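Local atomic coordinates of racemase (Pseudovibrio sp. JE062, PDB entry 3MKC), a protein that belongs to the enolase superfamily, pairing a capping N-terminal domain of the mandelate racemase and muconate lactonizing enzyme type with a TIM-barrel domain. Residues 186-191 with 214-219; 284-289 with 298-303; 292-297 with 326-331. All coordinates share one frame; numbering follows the deposited sequence.

Interaction 1. Residues 186-191 with 214-219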
loop_
_atom_site.group_PDB
_atom_site.type_symbol
_atom_site.label_atom_id
_atom_site.label_comp_id
_atom_site.label_asym_id
_atom_site.label_seq_id
_atom_site.Cartn_x
_atom_site.Cartn_y
_atom_site.Cartn_z
ATOM N N TRP A 186 21.563 -11.791 13.772
ATOM C CA TRP A 186 20.939 -12.525 14.868
ATOM C C TRP A 186 20.475 -13.915 14.433
ATOM O O TRP A 186 19.937 -14.084 13.339
ATOM C CB TRP A 186 19.738 -11.750 15.428
ATOM C CG TRP A 186 19.969 -10.272 15.618
ATOM C CD1 TRP A 186 21.173 -9.634 15.727
ATOM C CD2 TRP A 186 18.962 -9.254 15.743
ATOM N NE1 TRP A 186 20.979 -8.284 15.910
ATOM C CE2 TRP A 186 19.634 -8.023 15.923
ATOM C CE3 TRP A 186 17.560 -9.262 15.721
ATOM C CZ2 TRP A 186 18.951 -6.808 16.082
ATOM C CZ3 TRP A 186 16.878 -8.051 15.878
ATOM C CH2 TRP A 186 17.579 -6.842 16.057
ATOM N N SER A 187 20.698 -14.908 15.290
ATOM C CA SER A 187 20.268 -16.271 15.005
ATOM C C SER A 187 18.763 -16.250 15.197
ATOM O O SER A 187 18.218 -15.248 15.655
ATOM C CB SER A 187 20.899 -17.256 15.995
ATOM O OG SER A 187 20.420 -17.044 17.313
ATOM N N THR A 188 18.084 -17.341 14.863
ATOM C CA THR A 188 16.640 -17.365 15.036
ATOM C C THR A 188 16.268 -17.263 16.515
ATOM O O THR A 188 15.247 -16.669 16.865
ATOM C CB THR A 188 16.016 -18.636 14.437
ATOM O OG1 THR A 188 16.508 -19.787 15.132
ATOM C CG2 THR A 188 16.368 -18.744 12.964
ATOM N N LYS A 189 17.095 -17.824 17.390
ATOM C CA LYS A 189 16.807 -17.740 18.813
ATOM C C LYS A 189 16.904 -16.298 19.304
ATOM O O LYS A 189 16.137 -15.874 20.168
ATOM C CB LYS A 189 17.749 -18.643 19.617
ATOM C CG LYS A 189 17.046 -19.873 20.171
ATOM C CD LYS A 189 15.865 -19.430 21.039
ATOM C CE LYS A 189 14.820 -20.522 21.239
ATOM N NZ LYS A 189 13.635 -19.962 21.966
ATOM N N GLU A 190 17.836 -15.544 18.735
ATOM C CA GLU A 190 18.015 -14.153 19.116
ATOM C C GLU A 190 16.826 -13.332 18.629
ATOM O O GLU A 190 16.387 -12.398 19.301
ATOM C CB GLU A 190 19.314 -13.600 18.521
ATOM C CG GLU A 190 20.577 -14.241 19.083
ATOM C CD GLU A 190 21.839 -13.691 18.445
ATOM O OE1 GLU A 190 22.004 -13.838 17.217
ATOM O OE2 GLU A 190 22.663 -13.107 19.172
ATOM N N VAL A 191 16.312 -13.682 17.452
ATOM C CA VAL A 191 15.160 -12.985 16.896
ATOM C C VAL A 191 13.970 -13.217 17.818
ATOM O O VAL A 191 13.182 -12.305 18.063
ATOM C CB VAL A 191 14.817 -13.497 15.475
ATOM C CG1 VAL A 191 13.509 -12.868 14.989
ATOM C CG2 VAL A 191 15.949 -13.149 14.522
ATOM N N TYR A 214 12.360 -10.823 4.656
ATOM C CA TYR A 214 12.910 -11.870 3.808
ATOM C C TYR A 214 14.274 -12.407 4.227
ATOM O O TYR A 214 15.116 -12.691 3.380
ATOM C CB TYR A 214 12.986 -11.336 2.377
ATOM C CG TYR A 214 11.670 -10.771 1.883
ATOM C CD1 TYR A 214 10.607 -11.612 1.568
ATOM C CD2 TYR A 214 11.470 -9.389 1.774
ATOM C CE1 TYR A 214 9.386 -11.106 1.162
ATOM C CE2 TYR A 214 10.244 -8.868 1.368
ATOM C CZ TYR A 214 9.204 -9.739 1.065
ATOM O OH TYR A 214 7.980 -9.251 0.682
ATOM N N ARG A 215 14.493 -12.572 5.526
ATOM C CA ARG A 215 15.785 -13.074 5.979
ATOM C C ARG A 215 15.874 -14.600 5.975
ATOM O O ARG A 215 16.948 -15.148 6.191
ATOM C CB ARG A 215 16.099 -12.544 7.385
ATOM C CG ARG A 215 15.179 -13.063 8.465
ATOM C CD ARG A 215 15.389 -12.350 9.809
ATOM N NE ARG A 215 16.696 -12.594 10.424
ATOM C CZ ARG A 215 17.755 -11.796 10.289
ATOM N NH1 ARG A 215 17.675 -10.695 9.554
ATOM N NH2 ARG A 215 18.892 -12.087 10.909
ATOM N N PHE A 216 14.759 -15.282 5.717
ATOM C CA PHE A 216 14.742 -16.752 5.713
ATOM C C PHE A 216 14.473 -17.398 4.350
ATOM O O PHE A 216 13.915 -16.771 3.458
ATOM C CB PHE A 216 13.693 -17.257 6.703
ATOM C CG PHE A 216 13.935 -16.825 8.117
ATOM C CD1 PHE A 216 15.078 -17.230 8.796
ATOM C CD2 PHE A 216 13.005 -16.033 8.782
ATOM C CE1 PHE A 216 15.293 -16.853 10.128
ATOM C CE2 PHE A 216 13.207 -15.651 10.104
ATOM C CZ PHE A 216 14.358 -16.065 10.781
ATOM N N THR A 217 14.859 -18.667 4.208
ATOM C CA THR A 217 14.644 -19.407 2.964
ATOM C C THR A 217 14.135 -20.827 3.222
ATOM O O THR A 217 13.608 -21.478 2.318
ATOM C CB THR A 217 15.941 -19.520 2.136
ATOM O OG1 THR A 217 16.952 -20.177 2.909
ATOM C CG2 THR A 217 16.439 -18.144 1.730
ATOM N N ASP A 218 14.295 -21.297 4.456
ATOM C CA ASP A 218 13.861 -22.639 4.846
ATOM C C ASP A 218 12.603 -22.559 5.711
ATOM O O ASP A 218 12.650 -22.067 6.829
ATOM C CB ASP A 218 14.999 -23.338 5.606
ATOM C CG ASP A 218 14.603 -24.704 6.134
ATOM O OD1 ASP A 218 13.697 -25.333 5.551
ATOM O OD2 ASP A 218 15.212 -25.157 7.124
ATOM N N TRP A 219 11.476 -23.044 5.192
ATOM C CA TRP A 219 10.222 -22.987 5.942
ATOM C C TRP A 219 10.267 -23.683 7.290
ATOM O O TRP A 219 9.588 -23.268 8.233
ATOM C CB TRP A 219 9.065 -23.585 5.131
ATOM C CG TRP A 219 9.112 -25.073 5.011
ATOM C CD1 TRP A 219 9.683 -25.797 4.005
ATOM C CD2 TRP A 219 8.554 -26.028 5.926
ATOM N NE1 TRP A 219 9.515 -27.143 4.234
ATOM C CE2 TRP A 219 8.827 -27.313 5.406
ATOM C CE3 TRP A 219 7.852 -25.922 7.133
ATOM C CZ2 TRP A 219 8.420 -28.488 6.054
ATOM C CZ3 TRP A 219 7.445 -27.093 7.782
ATOM C CH2 TRP A 219 7.733 -28.358 7.236
#

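Interaction 2. Residues 284-289 with 298-303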
loop_
_atom_site.group_PDB
_atom_site.type_symbol
_atom_site.label_atom_id
_atom_site.label_comp_id
_atom_site.label_asym_id
_atom_site.label_seq_id
_atom_site.Cartn_x
_atom_site.Cartn_y
_atom_site.Cartn_z
ATOM N N LEU A 284 -3.055 -10.787 2.456
ATOM C CA LEU A 284 -2.386 -10.282 1.261
ATOM C C LEU A 284 -1.977 -8.828 1.466
ATOM O O LEU A 284 -2.731 -8.040 2.033
ATOM C CB LEU A 284 -3.323 -10.363 0.060
ATOM C CG LEU A 284 -3.768 -11.771 -0.342
ATOM C CD1 LEU A 284 -4.864 -11.652 -1.386
ATOM C CD2 LEU A 284 -2.580 -12.563 -0.895
ATOM N N GLN A 285 -0.799 -8.470 0.964
ATOM C CA GLN A 285 -0.296 -7.115 1.119
ATOM C C GLN A 285 -0.060 -6.370 -0.197
ATOM O O GLN A 285 0.770 -5.456 -0.259
ATOM C CB GLN A 285 0.989 -7.147 1.951
ATOM C CG GLN A 285 0.775 -7.816 3.308
ATOM C CD GLN A 285 2.037 -7.910 4.144
ATOM O OE1 GLN A 285 3.076 -8.364 3.674
ATOM N NE2 GLN A 285 1.944 -7.491 5.402
ATOM N N SER A 286 -0.793 -6.759 -1.241
ATOM C CA SER A 286 -0.679 -6.108 -2.546
ATOM C C SER A 286 -0.728 -4.591 -2.348
ATOM O O SER A 286 -1.601 -4.073 -1.656
ATOM C CB SER A 286 -1.820 -6.567 -3.448
ATOM O OG SER A 286 -1.858 -7.984 -3.498
ATOM N N ASP A 287 0.206 -3.889 -2.981
ATOM C CA ASP A 287 0.346 -2.432 -2.837
ATOM C C ASP A 287 -0.491 -1.567 -3.781
ATOM O O ASP A 287 -0.612 -1.861 -4.963
ATOM C CB ASP A 287 1.827 -2.079 -3.007
ATOM C CG ASP A 287 2.168 -0.680 -2.531
ATOM O OD1 ASP A 287 1.387 0.258 -2.775
ATOM O OD2 ASP A 287 3.244 -0.524 -1.921
ATOM N N TYR A 288 -1.045 -0.482 -3.240
ATOM C CA TYR A 288 -1.862 0.458 -4.002
ATOM C C TYR A 288 -1.171 0.939 -5.265
ATOM O O TYR A 288 -1.765 0.974 -6.344
ATOM C CB TYR A 288 -2.170 1.707 -3.168
ATOM C CG TYR A 288 -2.808 1.453 -1.830
ATOM C CD1 TYR A 288 -4.194 1.368 -1.701
ATOM C CD2 TYR A 288 -2.027 1.296 -0.687
ATOM C CE1 TYR A 288 -4.788 1.132 -0.467
ATOM C CE2 TYR A 288 -2.611 1.059 0.552
ATOM C CZ TYR A 288 -3.992 0.975 0.654
ATOM O OH TYR A 288 -4.574 0.704 1.875
ATOM N N ASN A 289 0.087 1.331 -5.116
ATOM C CA ASN A 289 0.839 1.882 -6.231
ATOM C C ASN A 289 1.672 0.877 -7.011
ATOM O O ASN A 289 2.567 1.263 -7.772
ATOM C CB ASN A 289 1.727 3.030 -5.728
ATOM C CG ASN A 289 2.591 2.625 -4.547
ATOM O OD1 ASN A 289 3.373 1.677 -4.634
ATOM N ND2 ASN A 289 2.451 3.346 -3.430
ATOM N N ARG A 298 -9.792 -3.728 -5.173
ATOM C CA ARG A 298 -11.180 -4.071 -4.890
ATOM C C ARG A 298 -11.450 -5.501 -5.359
ATOM O O ARG A 298 -12.081 -6.283 -4.652
ATOM C CB ARG A 298 -12.138 -3.118 -5.600
ATOM C CG ARG A 298 -13.591 -3.394 -5.273
ATOM C CD ARG A 298 -14.527 -2.484 -6.047
ATOM N NE ARG A 298 -15.873 -2.533 -5.490
ATOM C CZ ARG A 298 -16.896 -1.804 -5.928
ATOM N NH1 ARG A 298 -16.737 -0.960 -6.941
ATOM N NH2 ARG A 298 -18.082 -1.912 -5.341
ATOM N N ARG A 299 -10.984 -5.845 -6.559
ATOM C CA ARG A 299 -11.203 -7.205 -7.049
ATOM C C ARG A 299 -10.468 -8.196 -6.169
ATOM O O ARG A 299 -10.992 -9.258 -5.830
ATOM C CB ARG A 299 -10.733 -7.350 -8.497
ATOM C CG ARG A 299 -11.727 -6.774 -9.492
ATOM C CD ARG A 299 -11.344 -7.096 -10.917
ATOM N NE ARG A 299 -10.213 -6.303 -11.383
ATOM C CZ ARG A 299 -10.310 -5.319 -12.277
ATOM N NH1 ARG A 299 -11.487 -5.003 -12.796
ATOM N NH2 ARG A 299 -9.227 -4.665 -12.673
ATOM N N ILE A 300 -9.249 -7.832 -5.796
ATOM C CA ILE A 300 -8.425 -8.675 -4.953
ATOM C C ILE A 300 -9.064 -8.902 -3.587
ATOM O O ILE A 300 -9.064 -10.017 -3.068
ATOM C CB ILE A 300 -7.047 -8.037 -4.753
ATOM C CG1 ILE A 300 -6.284 -8.067 -6.078
ATOM C CG2 ILE A 300 -6.290 -8.742 -3.632
ATOM C CD1 ILE A 300 -4.964 -7.313 -6.041
ATOM N N THR A 301 -9.623 -7.847 -3.006
ATOM C CA THR A 301 -10.219 -7.979 -1.689
ATOM C C THR A 301 -11.519 -8.778 -1.665
ATOM O O THR A 301 -11.761 -9.547 -0.738
ATOM C CB THR A 301 -10.455 -6.594 -1.056
ATOM O OG1 THR A 301 -9.214 -5.878 -1.025
ATOM C CG2 THR A 301 -10.965 -6.743 0.375
ATOM N N GLU A 302 -12.358 -8.601 -2.680
ATOM C CA GLU A 302 -13.621 -9.327 -2.714
ATOM C C GLU A 302 -13.322 -10.804 -2.894
ATOM O O GLU A 302 -14.017 -11.645 -2.340
ATOM C CB GLU A 302 -14.530 -8.795 -3.831
ATOM C CG GLU A 302 -14.928 -7.329 -3.601
ATOM C CD GLU A 302 -16.055 -6.831 -4.504
ATOM O OE1 GLU A 302 -16.229 -7.355 -5.626
ATOM O OE2 GLU A 302 -16.760 -5.889 -4.089
HETATM N N MSE A 303 -12.271 -11.108 -3.652
HETATM C CA MSE A 303 -11.864 -12.500 -3.865
HETATM C C MSE A 303 -11.317 -13.035 -2.544
HETATM O O MSE A 303 -11.588 -14.173 -2.142
HETATM C CB MSE A 303 -10.775 -12.580 -4.945
HETATM C CG MSE A 303 -10.058 -13.950 -5.036
HETATM SE SE MSE A 303 -8.761 -14.154 -6.448
HETATM C CE MSE A 303 -7.625 -12.737 -5.967
#

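Interaction 3. Residues 292-297 with 326-331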
loop_
_atom_site.group_PDB
_atom_site.type_symbol
_atom_site.label_atom_id
_atom_site.label_comp_id
_atom_site.label_asym_id
_atom_site.label_seq_id
_atom_site.Cartn_x
_atom_site.Cartn_y
_atom_site.Cartn_z
ATOM N N GLY A 292 -2.054 -2.490 -9.302
ATOM C CA GLY A 292 -3.146 -2.182 -10.206
ATOM C C GLY A 292 -4.087 -1.143 -9.613
ATOM O O GLY A 292 -5.188 -0.951 -10.107
ATOM N N GLY A 293 -3.658 -0.495 -8.531
ATOM C CA GLY A 293 -4.469 0.549 -7.913
ATOM C C GLY A 293 -5.663 0.095 -7.095
ATOM O O GLY A 293 -5.785 -1.087 -6.761
ATOM N N LEU A 294 -6.545 1.042 -6.774
ATOM C CA LEU A 294 -7.739 0.749 -5.991
ATOM C C LEU A 294 -8.680 -0.199 -6.739
ATOM O O LEU A 294 -9.333 -1.048 -6.131
ATOM C CB LEU A 294 -8.466 2.060 -5.620
ATOM C CG LEU A 294 -7.706 2.942 -4.610
ATOM C CD1 LEU A 294 -8.288 4.349 -4.558
ATOM C CD2 LEU A 294 -7.771 2.314 -3.232
ATOM N N THR A 295 -8.738 -0.077 -8.059
ATOM C CA THR A 295 -9.623 -0.949 -8.819
ATOM C C THR A 295 -9.210 -2.409 -8.671
ATOM O O THR A 295 -10.047 -3.278 -8.433
ATOM C CB THR A 295 -9.635 -0.575 -10.306
ATOM O OG1 THR A 295 -10.118 0.766 -10.451
ATOM C CG2 THR A 295 -10.543 -1.509 -11.082
ATOM N N GLU A 296 -7.921 -2.684 -8.801
ATOM C CA GLU A 296 -7.471 -4.065 -8.676
ATOM C C GLU A 296 -7.553 -4.501 -7.211
ATOM O O GLU A 296 -7.846 -5.659 -6.914
ATOM C CB GLU A 296 -6.040 -4.214 -9.196
ATOM C CG GLU A 296 -5.614 -5.678 -9.379
ATOM C CD GLU A 296 -6.312 -6.371 -10.548
ATOM O OE1 GLU A 296 -7.442 -5.978 -10.896
ATOM O OE2 GLU A 296 -5.728 -7.325 -11.108
ATOM N N LEU A 297 -7.309 -3.574 -6.289
ATOM C CA LEU A 297 -7.386 -3.917 -4.871
ATOM C C LEU A 297 -8.813 -4.305 -4.487
ATOM O O LEU A 297 -9.027 -5.121 -3.582
ATOM C CB LEU A 297 -6.888 -2.756 -4.002
ATOM C CG LEU A 297 -5.366 -2.719 -3.826
ATOM C CD1 LEU A 297 -4.962 -1.458 -3.089
ATOM C CD2 LEU A 297 -4.900 -3.947 -3.048
ATOM N N ILE A 326 -6.883 5.283 3.242
ATOM C CA ILE A 326 -8.012 5.530 4.130
ATOM C C ILE A 326 -9.320 5.278 3.382
ATOM O O ILE A 326 -10.254 4.682 3.919
ATOM C CB ILE A 326 -7.995 6.982 4.666
ATOM C CG1 ILE A 326 -6.811 7.160 5.616
ATOM C CG2 ILE A 326 -9.308 7.292 5.385
ATOM C CD1 ILE A 326 -6.615 8.587 6.105
ATOM N N HIS A 327 -9.389 5.728 2.133
ATOM C CA HIS A 327 -10.600 5.532 1.351
ATOM C C HIS A 327 -10.787 4.046 1.110
ATOM O O HIS A 327 -11.910 3.541 1.128
ATOM C CB HIS A 327 -10.505 6.301 0.034
ATOM C CG HIS A 327 -10.722 7.772 0.188
ATOM N ND1 HIS A 327 -11.941 8.372 -0.043
ATOM C CD2 HIS A 327 -9.882 8.765 0.573
ATOM C CE1 HIS A 327 -11.843 9.669 0.192
ATOM N NE2 HIS A 327 -10.603 9.932 0.567
ATOM N N TYR A 328 -9.674 3.354 0.893
ATOM C CA TYR A 328 -9.694 1.907 0.686
ATOM C C TYR A 328 -10.278 1.194 1.911
ATOM O O TYR A 328 -11.219 0.403 1.800
ATOM C CB TYR A 328 -8.271 1.389 0.440
ATOM C CG TYR A 328 -8.172 -0.119 0.567
ATOM C CD1 TYR A 328 -8.504 -0.949 -0.498
ATOM C CD2 TYR A 328 -7.853 -0.712 1.793
ATOM C CE1 TYR A 328 -8.531 -2.337 -0.347
ATOM C CE2 TYR A 328 -7.879 -2.094 1.955
ATOM C CZ TYR A 328 -8.224 -2.901 0.882
ATOM O OH TYR A 328 -8.300 -4.268 1.040
ATOM N N GLN A 329 -9.733 1.489 3.088
ATOM C CA GLN A 329 -10.203 0.819 4.296
ATOM C C GLN A 329 -11.677 1.059 4.586
ATOM O O GLN A 329 -12.357 0.184 5.110
ATOM C CB GLN A 329 -9.365 1.222 5.512
ATOM C CG GLN A 329 -9.652 0.365 6.746
ATOM C CD GLN A 329 -9.124 -1.060 6.613
ATOM O OE1 GLN A 329 -8.749 -1.502 5.527
ATOM N NE2 GLN A 329 -9.106 -1.790 7.725
ATOM N N PHE A 330 -12.180 2.239 4.249
ATOM C CA PHE A 330 -13.588 2.523 4.493
ATOM C C PHE A 330 -14.547 1.754 3.589
ATOM O O PHE A 330 -15.516 1.158 4.062
ATOM C CB PHE A 330 -13.863 4.022 4.341
ATOM C CG PHE A 330 -13.733 4.790 5.624
ATOM C CD1 PHE A 330 -14.694 4.656 6.624
ATOM C CD2 PHE A 330 -12.638 5.620 5.848
ATOM C CE1 PHE A 330 -14.564 5.339 7.838
ATOM C CE2 PHE A 330 -12.500 6.304 7.056
ATOM C CZ PHE A 330 -13.469 6.159 8.054
ATOM N N ALA A 331 -14.264 1.745 2.291
ATOM C CA ALA A 331 -15.165 1.099 1.341
ATOM C C ALA A 331 -14.823 -0.324 0.915
ATOM O O ALA A 331 -15.718 -1.091 0.564
ATOM C CB ALA A 331 -15.288 1.966 0.104
#

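Interaction 1. Residues 186-191 with 214-219
Arg215 and Phe216, neighbours on the loop that follows strand 207-211, both meet the start of helix 188-202, the first through a polar and an apolar part. The polar part is a weak hydrogen bond: Arg215 NH2 donates to Trp186 O over 3.3 Å, with the carbonyl oxygen at the edge of the guanidinium and in its plane. A bend at chi3 (-66°) turns the guanidinium toward the loop before the helix, where the stronger bond of NH2 goes to Ala184 O and NH1 bonds weakly to Ile182 O.

Apolar contact comes from Thr188, whose CG2 lies 3.6 Å from Phe216 CE1 and approaches the ring obliquely. Over the centre of one ring face sits Arg215 CG, 3.6 Å above the plane, so the aliphatic part of the arginine packs on its own neighbour. Val191 CG2 adds a looser touch, 4.2 Å from Arg215 NE. Ser187 is the N-cap and forms a capping box with Glu190, whose backbone N bonds weakly to Ser187 OG.

Phe216 continues onto Val222 and Leu225 of helix 219-228, so the arrangement joins two successive helices of the outer layer through a β-to-α loop, as is typical of a TIM-barrel domain.

Interaction 2. Residues 284-289 with 298-303
Ile300 faces residues 284-289 with both of its branches, and each branch has a different partner. CG2, set anti to the backbone N, turns to Leu284, whose CD1 it meets at 3.9 Å; the two side chains run at a slant to one another and meet through one methyl each. The longer branch leaves beside the backbone N (chi1 -69°) and stretches almost straight through chi2 (173°), carrying CD1 to Ser286. There the methyl stands 4.1 Å from Ser286 OG and at the same distance from Ser286 CB, a van der Waals approach to the whole short side chain.

No hydrogen bond crosses between the segments; the contact is buried van der Waals packing, apolar at Leu284 and against a serine side chain at Ser286. Beyond Ser286 the loop is shaped by an Asx turn, in which Asn289 N donates to Asp287 OD1 over 2.9 Å, from the anti side of the carboxylate and 34° out of its plane.

Leu284 closes strand 283-284 and shares backbone hydrogen bonds with Gln310 and Met312, while its side chain also reaches Trp275 of helix 268-277. Ile300 touches Arg269 of that same helix, which places the contact between strand 283-284, helix 293-306 and the preceding helix 268-277.

Interaction 3. Residues 292-297 with 326-331
Two helices of the barrel domain's outer layer, 293-306 and 319-331, pack side by side here, and Tyr328 is the residue through which the second meets the first. The nearest CA atoms of the two segments are Leu294 CA and Tyr328 CA, 7.1 Å apart, and the tyrosine side chain takes two leucines one turn apart.

Leu294 comes in at the root of the tyrosine: its CD2 lies 3.8 Å from Tyr328 CB and at the edge of the ring, near the ring plane. Leu294 leaves its helix flank-on, with CG beside the backbone N (chi1 -69°), and the CD2 methyl is what reaches Tyr328. The CB of Leu297, by contrast, is directed toward the other helix and lies 4.0 Å from Tyr328 CE1, neither squarely over the face nor at the rim.

The tyrosine ring is thrown along the interface because CG stands anti to the backbone N (chi1 165°). This carries the phenol past both leucines to Thr301, where the two hydroxyls are hydrogen-bonded, so the buried polar end of the ring is satisfied by the same helix that its carbons pack against. Thr301 OG1 is in turn bonded to Leu297 O.

Leu294 also touches Asp111 and Tyr115 of helix 102-122. Consecutive helices packed side by side round the strands are what the outer layer of a TIM barrel consists of, and helices 293-306 and 319-331 are one such pair.

The three contacts sample three different joins within one barrel domain. Interactions 2 and 3 are near neighbours, their centres 7 Å apart, and both use helix 293-306: Ile300 looks to the strand side, Leu294 and Leu297 to helix 319-331. The hydroxyl bond between Thr301 and Tyr328 connects the two contacts directly, and Tyr288 adds to the join, its OH lying 3.6 Å from Tyr328 CD2. Interaction 1 closes earlier in the chain and stands apart, its centre 28 Å from that of interaction 2 and 33 Å from that of interaction 3, with no touch to either.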